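Local coordinates for uncharacterized protein (Bacteroides ovatus, PDB 4FXT), which is of unknown function but pairs an N-terminal domain of the transthyretin clan with a C-terminal domain of the E-set clan, both uncharacterised, at residues N124-T136 / K145-L157. Sequence-based numbering, arbitrary orientation.
Sequences NANMENVGIYLGT and KEAELKLGNTVSL. With EDO (1,2-ethanediol), chain O.
Lys145 lays CD obliquely against the Tyr133 ring where 145-157 begins to pair with 124-136, an antiparallel beta hairpin in which strand 147-150 edges the four-stranded sheet of the E-set-clan domain. A classic beta bulge follows: Leu134 O accepts from both Glu146 N (2.7 Å) and Ala147 N. The Glu146 carboxylate takes a hydrogen bond from a 1,2-ethanediol, probably from the crystallisation liquor, which Thr136 N also holds. Glu148 runs alongside Tyr133, its OE1 at the ring edge 3.4 Å from CE1, the carboxylate and ring planes 36° apart. On the face carrying Ile132 and Leu149, Leu149 CD2 meets Ile132 CD1; Ile132 also packs on Ala163 and Ile165 of strand 160-166. Lys150 crosses Asn129 at about a right angle, CB 3.5 Å from OD1. Leu151 CD1 touches Ile132 CD1. Gly152 N donates to Asn129 OD1, within reach because chi1 of -171° swings CG beside the carbonyl carbon; an alanine here would probably cost Gly152 N this acceptor and Tyr191 OH the ND2 donor. Asn153 ND2 donates to Met127 O at 3.2 Å, tilted 26° from the carbonyl plane. Val155 CG2 then packs on Val130 CG2, and Leu157 CD1 lies 4.0 Å from CE of selenomethionine Met127.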
ATOM      1  N   ASN A 124     -12.461  -8.282 -13.113  1.00 66.05           N
ATOM      2  CA  ASN A 124     -11.738  -8.179 -14.366  1.00 66.73           C
ATOM      3  C   ASN A 124     -10.237  -8.545 -14.203  1.00 70.20           C
ATOM      4  O   ASN A 124      -9.658  -9.117 -15.131  1.00 71.69           O
ATOM      5  CB  ASN A 124     -11.889  -6.723 -14.830  1.00 69.95           C
ATOM      6  CG  ASN A 124     -11.058  -6.323 -16.006  1.00105.11           C
ATOM      7  OD1 ASN A 124     -11.006  -7.034 -17.022  1.00 96.87           O
ATOM      8  ND2 ASN A 124     -10.433  -5.136 -15.900  1.00 99.53           N
ATOM      9  N   ALA A 125      -9.619  -8.179 -13.045  1.00 63.79           N
ATOM     10  CA  ALA A 125      -8.193  -8.347 -12.724  1.00 62.56           C
ATOM     11  C   ALA A 125      -7.804  -9.807 -12.537  1.00 66.45           C
ATOM     12  O   ALA A 125      -8.617 -10.622 -12.117  1.00 66.92           O
ATOM     13  CB  ALA A 125      -7.845  -7.584 -11.455  1.00 62.04           C
ATOM     14  N   ASN A 126      -6.521 -10.113 -12.810  1.00 60.50           N
ATOM     15  CA  ASN A 126      -5.952 -11.448 -12.680  1.00 57.87           C
ATOM     16  C   ASN A 126      -4.681 -11.367 -11.876  1.00 57.50           C
ATOM     17  O   ASN A 126      -3.853 -10.476 -12.078  1.00 57.83           O
ATOM     18  CB  ASN A 126      -5.716 -12.057 -14.050  1.00 57.10           C
ATOM     19  CG  ASN A 126      -6.983 -12.267 -14.841  1.00 78.76           C
ATOM     20  OD1 ASN A 126      -7.105 -11.772 -15.955  1.00 78.43           O
ATOM     21  ND2 ASN A 126      -7.989 -12.930 -14.258  1.00 73.28           N
HETATM   22  N   MSE A 127      -4.554 -12.287 -10.930  1.00 50.50           N
HETATM   23  CA  MSE A 127      -3.455 -12.361  -9.958  1.00 46.23           C
HETATM   24  C   MSE A 127      -2.177 -12.828 -10.649  1.00 48.80           C
HETATM   25  O   MSE A 127      -2.216 -13.818 -11.393  1.00 46.63           O
HETATM   26  CB  MSE A 127      -3.885 -13.319  -8.835  1.00 46.52           C
HETATM   27  CG  MSE A 127      -2.802 -13.713  -7.870  1.00 50.72           C
HETATM   28 SE   MSE A 127      -3.470 -14.501  -6.195  0.75 56.32          SE
HETATM   29  CE  MSE A 127      -4.853 -15.879  -6.795  1.00 54.89           C
ATOM     30  N   GLU A 128      -1.048 -12.077 -10.429  1.00 46.29           N
ATOM     31  CA  GLU A 128       0.269 -12.422 -11.018  1.00 46.78           C
ATOM     32  C   GLU A 128       1.162 -13.101 -10.013  1.00 52.05           C
ATOM     33  O   GLU A 128       1.849 -14.076 -10.362  1.00 53.51           O
ATOM     34  CB  GLU A 128       1.029 -11.225 -11.600  1.00 48.00           C
ATOM     35  CG  GLU A 128       0.450 -10.622 -12.874  1.00 59.10           C
ATOM     36  CD  GLU A 128       1.337  -9.557 -13.506  1.00 79.83           C
ATOM     37  OE1 GLU A 128       2.411  -9.270 -12.922  1.00 65.12           O
ATOM     38  OE2 GLU A 128       0.988  -9.043 -14.599  1.00 64.07           O
ATOM     39  N   ASN A 129       1.176 -12.578  -8.776  1.00 48.59           N
ATOM     40  CA  ASN A 129       2.022 -13.102  -7.701  1.00 47.68           C
ATOM     41  C   ASN A 129       1.582 -12.598  -6.354  1.00 51.27           C
ATOM     42  O   ASN A 129       0.990 -11.517  -6.238  1.00 52.27           O
ATOM     43  CB  ASN A 129       3.513 -12.697  -7.919  1.00 46.12           C
ATOM     44  CG  ASN A 129       4.490 -13.349  -6.985  1.00 74.28           C
ATOM     45  OD1 ASN A 129       4.531 -14.578  -6.847  1.00 66.17           O
ATOM     46  ND2 ASN A 129       5.357 -12.544  -6.384  1.00 74.93           N
ATOM     47  N   VAL A 130       1.917 -13.383  -5.330  1.00 44.90           N
ATOM     48  CA  VAL A 130       1.797 -13.014  -3.935  1.00 42.04           C
ATOM     49  C   VAL A 130       3.191 -13.156  -3.351  1.00 44.11           C
ATOM     50  O   VAL A 130       3.844 -14.166  -3.587  1.00 45.55           O
ATOM     51  CB  VAL A 130       0.721 -13.802  -3.175  1.00 44.76           C
ATOM     52  CG1 VAL A 130       0.663 -13.364  -1.711  1.00 42.99           C
ATOM     53  CG2 VAL A 130      -0.634 -13.624  -3.850  1.00 44.67           C
ATOM     54  N   GLY A 131       3.646 -12.142  -2.635  1.00 38.86           N
ATOM     55  CA  GLY A 131       4.959 -12.142  -2.007  1.00 38.36           C
ATOM     56  C   GLY A 131       4.975 -11.770  -0.538  1.00 43.43           C
ATOM     57  O   GLY A 131       4.158 -10.967  -0.091  1.00 42.21           O
ATOM     58  N   ILE A 132       5.885 -12.394   0.226  1.00 42.96           N
ATOM     59  CA  ILE A 132       6.196 -12.076   1.618  1.00 44.42           C
ATOM     60  C   ILE A 132       7.571 -11.436   1.592  1.00 46.76           C
ATOM     61  O   ILE A 132       8.480 -11.988   0.974  1.00 45.59           O
ATOM     62  CB  ILE A 132       6.093 -13.248   2.640  1.00 49.71           C
ATOM     63  CG1 ILE A 132       4.713 -13.930   2.646  1.00 50.39           C
ATOM     64  CG2 ILE A 132       6.477 -12.806   4.058  1.00 50.39           C
ATOM     65  CD1 ILE A 132       4.703 -15.059   1.869  1.00 63.48           C
ATOM     66  N   TYR A 133       7.718 -10.257   2.219  1.00 44.09           N
ATOM     67  CA  TYR A 133       8.982  -9.521   2.213  1.00 43.63           C
ATOM     68  C   TYR A 133       9.455  -9.252   3.638  1.00 49.07           C
ATOM     69  O   TYR A 133       8.632  -9.002   4.523  1.00 49.39           O
ATOM     70  CB  TYR A 133       8.795  -8.211   1.442  1.00 43.08           C
ATOM     71  CG  TYR A 133       8.241  -8.446   0.048  1.00 44.93           C
ATOM     72  CD1 TYR A 133       9.063  -8.890  -0.984  1.00 48.11           C
ATOM     73  CD2 TYR A 133       6.893  -8.243  -0.235  1.00 44.02           C
ATOM     74  CE1 TYR A 133       8.549  -9.173  -2.249  1.00 48.92           C
ATOM     75  CE2 TYR A 133       6.376  -8.490  -1.502  1.00 44.98           C
ATOM     76  CZ  TYR A 133       7.209  -8.961  -2.508  1.00 53.85           C
ATOM     77  OH  TYR A 133       6.722  -9.273  -3.755  1.00 52.05           O
ATOM     78  N   LEU A 134      10.773  -9.373   3.860  1.00 45.14           N
ATOM     79  CA  LEU A 134      11.458  -9.042   5.119  1.00 46.73           C
ATOM     80  C   LEU A 134      12.483  -7.976   4.839  1.00 52.70           C
ATOM     81  O   LEU A 134      13.240  -8.125   3.880  1.00 54.04           O
ATOM     82  CB  LEU A 134      12.123 -10.256   5.814  1.00 48.20           C
ATOM     83  CG  LEU A 134      11.267 -11.527   6.136  1.00 52.59           C
ATOM     84  CD1 LEU A 134      12.125 -12.609   6.707  1.00 52.43           C
ATOM     85  CD2 LEU A 134      10.102 -11.226   7.072  1.00 53.73           C
ATOM     86  N   GLY A 135      12.479  -6.899   5.630  1.00 48.18           N
ATOM     87  CA  GLY A 135      13.397  -5.772   5.475  1.00 47.20           C
ATOM     88  C   GLY A 135      14.011  -5.285   6.771  1.00 49.61           C
ATOM     89  O   GLY A 135      13.501  -5.595   7.855  1.00 48.59           O
ATOM     90  N   THR A 136      15.118  -4.518   6.673  1.00 45.74           N
ATOM     91  CA  THR A 136      15.790  -4.004   7.874  1.00 47.19           C
ATOM     92  C   THR A 136      15.017  -2.769   8.402  1.00 52.93           C
ATOM     93  O   THR A 136      14.916  -2.572   9.620  1.00 53.36           O
ATOM     94  CB  THR A 136      17.285  -3.673   7.626  1.00 55.47           C
ATOM     95  OG1 THR A 136      17.388  -2.669   6.641  1.00 65.07           O
ATOM     96  CG2 THR A 136      18.099  -4.851   7.143  1.00 51.93           C
ATOM     97  N   LYS A 145      14.164  -4.974  -0.037  1.00 49.67           N
ATOM     98  CA  LYS A 145      13.937  -6.197   0.744  1.00 47.65           C
ATOM     99  C   LYS A 145      15.244  -6.876   1.050  1.00 53.83           C
ATOM    100  O   LYS A 145      16.203  -6.757   0.276  1.00 54.22           O
ATOM    101  CB  LYS A 145      13.012  -7.166  -0.035  1.00 46.19           C
ATOM    102  CG  LYS A 145      13.565  -7.390  -1.444  1.00 36.50           C
ATOM    103  CD  LYS A 145      12.776  -8.213  -2.355  1.00 38.77           C
ATOM    104  CE  LYS A 145      13.278  -8.042  -3.789  1.00 48.33           C
ATOM    105  NZ  LYS A 145      14.685  -8.453  -3.999  1.00 67.25           N
ATOM    106  N   GLU A 146      15.270  -7.618   2.174  1.00 51.21           N
ATOM    107  CA  GLU A 146      16.441  -8.394   2.594  1.00 51.45           C
ATOM    108  C   GLU A 146      16.188  -9.874   2.236  1.00 52.31           C
ATOM    109  O   GLU A 146      17.127 -10.649   2.049  1.00 52.10           O
ATOM    110  CB  GLU A 146      16.727  -8.182   4.094  1.00 53.30           C
ATOM    111  CG  GLU A 146      18.204  -8.267   4.420  1.00 65.91           C
ATOM    112  CD  GLU A 146      19.032  -7.156   3.814  1.00 85.16           C
ATOM    113  OE1 GLU A 146      18.494  -6.040   3.606  1.00 57.64           O
ATOM    114  OE2 GLU A 146      20.237  -7.400   3.577  1.00 91.12           O
ATOM    115  N   ALA A 147      14.901 -10.227   2.088  1.00 47.25           N
ATOM    116  CA  ALA A 147      14.417 -11.542   1.699  1.00 47.38           C
ATOM    117  C   ALA A 147      13.016 -11.458   1.106  1.00 51.20           C
ATOM    118  O   ALA A 147      12.211 -10.611   1.526  1.00 50.92           O
ATOM    119  CB  ALA A 147      14.416 -12.467   2.901  1.00 48.71           C
ATOM    120  N   GLU A 148      12.714 -12.334   0.130  1.00 47.86           N
ATOM    121  CA  GLU A 148      11.367 -12.400  -0.454  1.00 45.62           C
ATOM    122  C   GLU A 148      10.970 -13.837  -0.617  1.00 52.91           C
ATOM    123  O   GLU A 148      11.821 -14.731  -0.641  1.00 56.83           O
ATOM    124  CB  GLU A 148      11.203 -11.647  -1.795  1.00 45.90           C
ATOM    125  CG  GLU A 148      11.858 -12.228  -3.033  1.00 51.81           C
ATOM    126  CD  GLU A 148      11.504 -11.554  -4.354  1.00 79.35           C
ATOM    127  OE1 GLU A 148      10.396 -10.977  -4.469  1.00 56.68           O
ATOM    128  OE2 GLU A 148      12.303 -11.693  -5.309  1.00 86.76           O
ATOM    129  N   LEU A 149       9.670 -14.059  -0.729  1.00 47.33           N
ATOM    130  CA  LEU A 149       9.061 -15.363  -0.969  1.00 45.18           C
ATOM    131  C   LEU A 149       7.958 -15.174  -1.987  1.00 46.84           C
ATOM    132  O   LEU A 149       7.044 -14.404  -1.726  1.00 45.60           O
ATOM    133  CB  LEU A 149       8.557 -15.950   0.351  1.00 44.43           C
ATOM    134  CG  LEU A 149       8.035 -17.366   0.309  1.00 49.31           C
ATOM    135  CD1 LEU A 149       9.113 -18.333  -0.160  1.00 50.50           C
ATOM    136  CD2 LEU A 149       7.571 -17.776   1.674  1.00 51.49           C
ATOM    137  N   LYS A 150       8.100 -15.742  -3.187  1.00 43.61           N
ATOM    138  CA  LYS A 150       7.091 -15.617  -4.243  1.00 42.69           C
ATOM    139  C   LYS A 150       6.220 -16.879  -4.193  1.00 47.57           C
ATOM    140  O   LYS A 150       6.731 -17.984  -4.364  1.00 49.66           O
ATOM    141  CB  LYS A 150       7.750 -15.388  -5.605  1.00 47.11           C
ATOM    142  CG  LYS A 150       8.645 -14.140  -5.668  1.00 56.19           C
ATOM    143  CD  LYS A 150       9.397 -13.905  -7.008  1.00 65.76           C
ATOM    144  CE  LYS A 150       8.557 -13.492  -8.194  1.00 83.26           C
ATOM    145  NZ  LYS A 150       9.395 -13.223  -9.397  1.00105.07           N
ATOM    146  N   LEU A 151       4.931 -16.730  -3.868  1.00 43.24           N
ATOM    147  CA  LEU A 151       4.006 -17.841  -3.648  1.00 43.36           C
ATOM    148  C   LEU A 151       3.212 -18.271  -4.922  1.00 54.16           C
ATOM    149  O   LEU A 151       2.469 -19.288  -4.887  1.00 56.55           O
ATOM    150  CB  LEU A 151       2.990 -17.423  -2.566  1.00 41.89           C
ATOM    151  CG  LEU A 151       3.516 -16.996  -1.201  1.00 44.89           C
ATOM    152  CD1 LEU A 151       2.407 -16.583  -0.323  1.00 44.52           C
ATOM    153  CD2 LEU A 151       4.260 -18.111  -0.526  1.00 50.39           C
ATOM    154  N   GLY A 152       3.336 -17.497  -6.010  1.00 49.54           N
ATOM    155  CA  GLY A 152       2.597 -17.786  -7.231  1.00 49.06           C
ATOM    156  C   GLY A 152       1.306 -17.003  -7.291  1.00 51.80           C
ATOM    157  O   GLY A 152       1.155 -16.007  -6.584  1.00 53.05           O
ATOM    158  N   ASN A 153       0.366 -17.430  -8.123  1.00 46.57           N
ATOM    159  CA  ASN A 153      -0.839 -16.676  -8.361  1.00 45.14           C
ATOM    160  C   ASN A 153      -2.099 -17.498  -8.211  1.00 52.87           C
ATOM    161  O   ASN A 153      -3.072 -17.211  -8.914  1.00 55.10           O
ATOM    162  CB  ASN A 153      -0.764 -16.143  -9.781  1.00 47.30           C
ATOM    163  CG  ASN A 153      -0.764 -17.171 -10.912  1.00 67.05           C
ATOM    164  OD1 ASN A 153      -0.627 -18.392 -10.727  1.00 55.35           O
ATOM    165  ND2 ASN A 153      -0.961 -16.685 -12.126  1.00 59.97           N
ATOM    166  N   THR A 154      -2.096 -18.541  -7.336  1.00 50.72           N
ATOM    167  CA  THR A 154      -3.270 -19.405  -7.109  1.00 50.71           C
ATOM    168  C   THR A 154      -3.579 -19.453  -5.600  1.00 54.58           C
ATOM    169  O   THR A 154      -4.179 -20.412  -5.109  1.00 55.79           O
ATOM    170  CB  THR A 154      -3.067 -20.818  -7.691  1.00 56.32           C
ATOM    171  OG1 THR A 154      -1.964 -21.442  -7.026  1.00 61.49           O
ATOM    172  CG2 THR A 154      -2.887 -20.830  -9.217  1.00 49.33           C
ATOM    173  N   VAL A 155      -3.186 -18.405  -4.866  1.00 49.57           N
ATOM    174  CA  VAL A 155      -3.481 -18.311  -3.436  1.00 48.77           C
ATOM    175  C   VAL A 155      -5.014 -18.183  -3.276  1.00 51.97           C
ATOM    176  O   VAL A 155      -5.625 -17.387  -3.981  1.00 51.88           O
ATOM    177  CB  VAL A 155      -2.709 -17.143  -2.759  1.00 50.76           C
ATOM    178  CG1 VAL A 155      -3.059 -17.023  -1.276  1.00 50.26           C
ATOM    179  CG2 VAL A 155      -1.200 -17.303  -2.944  1.00 49.87           C
ATOM    180  N   SER A 156      -5.631 -19.000  -2.385  1.00 47.65           N
ATOM    181  CA  SER A 156      -7.070 -18.937  -2.128  1.00 46.07           C
ATOM    182  C   SER A 156      -7.465 -17.528  -1.592  1.00 49.04           C
ATOM    183  O   SER A 156      -6.678 -16.809  -0.946  1.00 47.16           O
ATOM    184  CB  SER A 156      -7.504 -20.029  -1.165  1.00 45.58           C
ATOM    185  OG  SER A 156      -6.802 -20.006   0.058  1.00 43.22           O
ATOM    186  N   LEU A 157      -8.669 -17.120  -1.962  1.00 45.24           N
ATOM    187  CA  LEU A 157      -9.246 -15.820  -1.668  1.00 44.35           C
ATOM    188  C   LEU A 157     -10.221 -15.845  -0.499  1.00 49.86           C
ATOM    189  O   LEU A 157     -10.741 -16.907  -0.129  1.00 49.28           O
ATOM    190  CB  LEU A 157      -9.997 -15.360  -2.922  1.00 44.82           C
ATOM    191  CG  LEU A 157      -9.246 -14.568  -3.991  1.00 50.05           C
ATOM    192  CD1 LEU A 157      -7.803 -15.019  -4.201  1.00 48.69           C
ATOM    193  CD2 LEU A 157     -10.017 -14.581  -5.281  1.00 56.21           C
TER
HETATM  194  C1  EDO O 301      14.285  -2.764   3.390  1.00 67.93           C
HETATM  195  O1  EDO O 301      14.374  -1.774   4.428  1.00 67.08           O
HETATM  196  C2  EDO O 301      15.650  -3.437   3.021  1.00 68.40           C
HETATM  197  O2  EDO O 301      16.149  -4.290   4.047  1.00 68.67           O